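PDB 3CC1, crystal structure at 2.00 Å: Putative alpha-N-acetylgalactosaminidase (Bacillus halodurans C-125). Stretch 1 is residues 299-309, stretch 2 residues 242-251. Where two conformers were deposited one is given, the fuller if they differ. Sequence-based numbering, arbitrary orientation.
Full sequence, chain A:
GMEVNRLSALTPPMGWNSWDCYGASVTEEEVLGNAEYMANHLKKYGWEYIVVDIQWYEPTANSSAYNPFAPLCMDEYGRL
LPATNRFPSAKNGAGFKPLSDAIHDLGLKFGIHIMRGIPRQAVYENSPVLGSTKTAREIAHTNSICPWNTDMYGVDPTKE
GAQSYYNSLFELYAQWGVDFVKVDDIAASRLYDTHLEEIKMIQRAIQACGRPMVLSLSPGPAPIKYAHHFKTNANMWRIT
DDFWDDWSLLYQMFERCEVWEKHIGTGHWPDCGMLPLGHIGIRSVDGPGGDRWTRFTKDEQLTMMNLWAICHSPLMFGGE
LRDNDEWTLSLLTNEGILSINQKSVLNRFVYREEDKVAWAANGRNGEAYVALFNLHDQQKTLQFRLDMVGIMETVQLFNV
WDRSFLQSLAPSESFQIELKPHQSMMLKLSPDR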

# COMPACT_ATOMS: atom_id res chain seq x y z
N ASP A 299 16.98 -20.69 -7.06
CA ASP A 299 17.22 -19.33 -6.62
C ASP A 299 16.25 -18.94 -5.47
O ASP A 299 16.63 -18.28 -4.47
CB ASP A 299 17.07 -18.33 -7.76
CG ASP A 299 18.29 -18.27 -8.68
OD1 ASP A 299 19.36 -18.85 -8.32
OD2 ASP A 299 18.14 -17.63 -9.76
N GLU A 300 14.99 -19.30 -5.64
CA GLU A 300 13.98 -19.02 -4.63
C GLU A 300 14.21 -19.73 -3.33
O GLU A 300 13.94 -19.19 -2.28
CB GLU A 300 12.57 -19.36 -5.18
CG GLU A 300 12.14 -18.35 -6.24
CD GLU A 300 10.90 -18.81 -7.03
OE1 GLU A 300 10.56 -20.00 -6.97
OE2 GLU A 300 10.30 -17.96 -7.74
N GLN A 301 14.64 -20.99 -3.41
CA GLN A 301 14.94 -21.79 -2.23
C GLN A 301 16.07 -21.12 -1.40
O GLN A 301 15.96 -20.97 -0.17
CB GLN A 301 15.35 -23.22 -2.63
CG GLN A 301 14.20 -24.07 -3.29
CD GLN A 301 14.68 -25.41 -3.78
OE1 GLN A 301 15.43 -26.10 -3.07
NE2 GLN A 301 14.26 -25.80 -5.00
N LEU A 302 17.13 -20.68 -2.07
CA LEU A 302 18.23 -19.97 -1.39
C LEU A 302 17.78 -18.62 -0.84
O LEU A 302 18.17 -18.24 0.23
CB LEU A 302 19.41 -19.73 -2.33
CG LEU A 302 20.13 -21.00 -2.78
CD1 LEU A 302 21.10 -20.66 -3.89
CD2 LEU A 302 20.88 -21.66 -1.66
N THR A 303 16.91 -17.95 -1.58
CA THR A 303 16.32 -16.69 -1.14
C THR A 303 15.55 -16.85 0.18
O THR A 303 15.74 -16.08 1.12
CB THR A 303 15.46 -16.02 -2.26
OG1 THR A 303 16.36 -15.47 -3.25
CG2 THR A 303 14.56 -14.93 -1.70
N MSE A 304 14.76 -17.91 0.25
CA MSE A 304 14.04 -18.23 1.45
C MSE A 304 15.00 -18.55 2.59
O MSE A 304 14.86 -18.03 3.68
CB MSE A 304 13.07 -19.41 1.22
CG MSE A 304 12.40 -19.86 2.53
SE MSE A 304 11.64 -21.61 2.28
CE MSE A 304 13.31 -22.56 2.11
N MSE A 305 15.98 -19.41 2.34
CA MSE A 305 16.92 -19.78 3.37
C MSE A 305 17.67 -18.56 3.90
O MSE A 305 17.92 -18.44 5.10
CB MSE A 305 17.93 -20.82 2.86
CG MSE A 305 17.35 -22.19 2.56
SE MSE A 305 16.63 -23.07 4.14
CE MSE A 305 18.28 -23.34 5.14
N ASN A 306 17.97 -17.62 3.01
CA ASN A 306 18.76 -16.44 3.39
C ASN A 306 18.00 -15.54 4.37
O ASN A 306 18.54 -15.07 5.35
CB ASN A 306 19.20 -15.64 2.15
CG ASN A 306 20.35 -16.31 1.39
OD1 ASN A 306 21.17 -17.04 1.97
ND2 ASN A 306 20.44 -16.05 0.09
N LEU A 307 16.73 -15.31 4.09
CA LEU A 307 15.90 -14.45 4.94
C LEU A 307 15.62 -15.12 6.29
O LEU A 307 15.71 -14.48 7.36
CB LEU A 307 14.57 -14.09 4.21
CG LEU A 307 13.56 -13.35 5.10
CD1 LEU A 307 14.17 -12.02 5.55
CD2 LEU A 307 12.16 -13.13 4.40
N TRP A 308 15.28 -16.41 6.24
CA TRP A 308 15.01 -17.21 7.43
C TRP A 308 16.26 -17.27 8.31
O TRP A 308 16.17 -17.14 9.50
CB TRP A 308 14.63 -18.66 7.08
CG TRP A 308 13.15 -19.00 6.84
CD1 TRP A 308 12.48 -20.04 7.42
CD2 TRP A 308 12.21 -18.36 5.95
NE1 TRP A 308 11.19 -20.09 6.96
CE2 TRP A 308 10.99 -19.08 6.06
CE3 TRP A 308 12.26 -17.26 5.11
CZ2 TRP A 308 9.87 -18.74 5.33
CZ3 TRP A 308 11.11 -16.92 4.37
CH2 TRP A 308 9.94 -17.66 4.50
N ALA A 309 17.41 -17.43 7.69
CA ALA A 309 18.70 -17.44 8.44
C ALA A 309 18.97 -16.11 9.13
O ALA A 309 19.19 -16.06 10.33
CB ALA A 309 19.87 -17.79 7.51
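Stretch 2 (242-251) DFWDDWSLLY

Stretch 2 (242-251) lies along the helix of stretch 1 (299-309), first as a loop through D246, then as the opening turn of a helix. The two helices run in nearly the same direction, crossing at 28° with axes 11.1 Å apart at closest approach; W247 lies level with E300 and L250 with M304. D246 caps the new helix: with chi1 near 180° (t), its OD1 accepts from S248 N at 2.9 Å and from S248 OG at 2.5 Å, the p rotamer of S248 bringing its hydroxyl back to the cap. L250 is the knob, set among E300, T303, M304 and W308. Its CA-to-CB bond points sideways, but chi1 t and chi2 p carry the methyls inward: CD2 comes 3.4 Å from E300 O, and CD1 3.9 Å from M304 CB and 3.7 Å from W308 CZ3. F243, also t, points toward the helix from the loop. W308 CZ2 sits over one face of its ring, 3.7 Å from F243 CE2, in an edge-to-face pair with planes at 52°, while M304 SE lies at the ring edge, 3.7 Å from the same CE2. W247 (t) places CE3 3.8 Å from E300 OE2, with T303 CG2 at its ring edge, 4.4 Å from CZ3 of W247. No hydrogen bond joins the stretches; packing alone links them directly.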

# COMPACT_ATOMS: atom_id res chain seq x y z
N ASP A 242 -0.81 -19.81 5.40
CA ASP A 242 0.38 -20.50 5.79
C ASP A 242 1.39 -20.48 4.65
O ASP A 242 1.04 -20.47 3.44
CB ASP A 242 0.06 -21.93 6.19
CG ASP A 242 -0.60 -22.00 7.56
OD1 ASP A 242 -0.01 -21.48 8.55
OD2 ASP A 242 -1.72 -22.54 7.63
N PHE A 243 2.65 -20.48 5.06
CA PHE A 243 3.74 -20.46 4.13
C PHE A 243 3.82 -21.77 3.40
O PHE A 243 3.77 -22.87 3.98
CB PHE A 243 5.06 -20.06 4.80
CG PHE A 243 6.14 -19.84 3.82
CD1 PHE A 243 6.12 -18.72 3.00
CD2 PHE A 243 7.15 -20.77 3.64
CE1 PHE A 243 7.10 -18.52 2.07
CE2 PHE A 243 8.11 -20.58 2.70
CZ PHE A 243 8.08 -19.44 1.88
N TRP A 244 3.95 -21.62 2.07
CA TRP A 244 4.11 -22.71 1.13
C TRP A 244 5.04 -22.32 -0.03
O TRP A 244 5.50 -21.17 -0.15
CB TRP A 244 2.74 -23.15 0.55
CG TRP A 244 1.98 -24.12 1.37
CD1 TRP A 244 0.88 -23.86 2.14
CD2 TRP A 244 2.23 -25.52 1.49
NE1 TRP A 244 0.44 -25.01 2.73
CE2 TRP A 244 1.25 -26.04 2.35
CE3 TRP A 244 3.19 -26.38 0.97
CZ2 TRP A 244 1.20 -27.39 2.70
CZ3 TRP A 244 3.14 -27.69 1.30
CH2 TRP A 244 2.12 -28.20 2.15
N ASP A 245 5.29 -23.30 -0.90
CA ASP A 245 6.13 -23.14 -2.13
C ASP A 245 5.41 -22.36 -3.24
O ASP A 245 5.08 -22.90 -4.32
CB ASP A 245 6.66 -24.50 -2.64
CG ASP A 245 5.56 -25.52 -2.88
OD1 ASP A 245 4.57 -25.59 -2.11
OD2 ASP A 245 5.70 -26.28 -3.84
N ASP A 246 5.12 -21.11 -2.94
CA ASP A 246 4.63 -20.18 -3.96
C ASP A 246 5.31 -18.85 -3.80
O ASP A 246 5.43 -18.33 -2.69
CB ASP A 246 3.11 -19.99 -3.88
CG ASP A 246 2.57 -19.19 -5.07
OD1 ASP A 246 2.52 -17.93 -4.97
OD2 ASP A 246 2.16 -19.81 -6.08
N TRP A 247 5.79 -18.32 -4.91
CA TRP A 247 6.56 -17.07 -4.85
C TRP A 247 5.76 -15.94 -4.22
O TRP A 247 6.32 -15.09 -3.54
CB TRP A 247 7.05 -16.64 -6.23
CG TRP A 247 7.69 -15.29 -6.20
CD1 TRP A 247 7.22 -14.16 -6.76
CD2 TRP A 247 8.92 -14.94 -5.54
NE1 TRP A 247 8.09 -13.12 -6.52
CE2 TRP A 247 9.12 -13.56 -5.75
CE3 TRP A 247 9.85 -15.64 -4.80
CZ2 TRP A 247 10.24 -12.88 -5.26
CZ3 TRP A 247 10.97 -14.95 -4.31
CH2 TRP A 247 11.14 -13.60 -4.54
N SER A 248 4.45 -15.90 -4.44
CA SER A 248 3.69 -14.79 -3.92
C SER A 248 3.76 -14.74 -2.39
O SER A 248 3.83 -13.65 -1.79
CB SER A 248 2.22 -14.83 -4.38
OG SER A 248 1.59 -15.92 -3.74
N LEU A 249 3.81 -15.90 -1.76
CA LEU A 249 3.96 -15.94 -0.29
C LEU A 249 5.38 -15.57 0.16
O LEU A 249 5.58 -14.91 1.20
CB LEU A 249 3.57 -17.31 0.23
CG LEU A 249 2.12 -17.75 -0.12
CD1 LEU A 249 1.97 -19.22 0.22
CD2 LEU A 249 1.17 -16.88 0.66
N LEU A 250 6.38 -16.04 -0.58
CA LEU A 250 7.78 -15.69 -0.22
C LEU A 250 8.00 -14.19 -0.38
O LEU A 250 8.52 -13.50 0.52
CB LEU A 250 8.77 -16.52 -1.05
CG LEU A 250 10.25 -16.36 -0.78
CD1 LEU A 250 10.64 -16.36 0.72
CD2 LEU A 250 11.05 -17.46 -1.59
N TYR A 251 7.56 -13.66 -1.51
CA TYR A 251 7.64 -12.23 -1.75
C TYR A 251 7.01 -11.46 -0.59
O TYR A 251 7.61 -10.52 -0.08
CB TYR A 251 6.90 -11.83 -3.03
CG TYR A 251 6.92 -10.35 -3.30
CD1 TYR A 251 7.96 -9.79 -3.99
CD2 TYR A 251 5.90 -9.54 -2.88
CE1 TYR A 251 8.00 -8.44 -4.25
CE2 TYR A 251 5.89 -8.20 -3.15
CZ TYR A 251 6.96 -7.63 -3.84
OH TYR A 251 7.04 -6.28 -4.13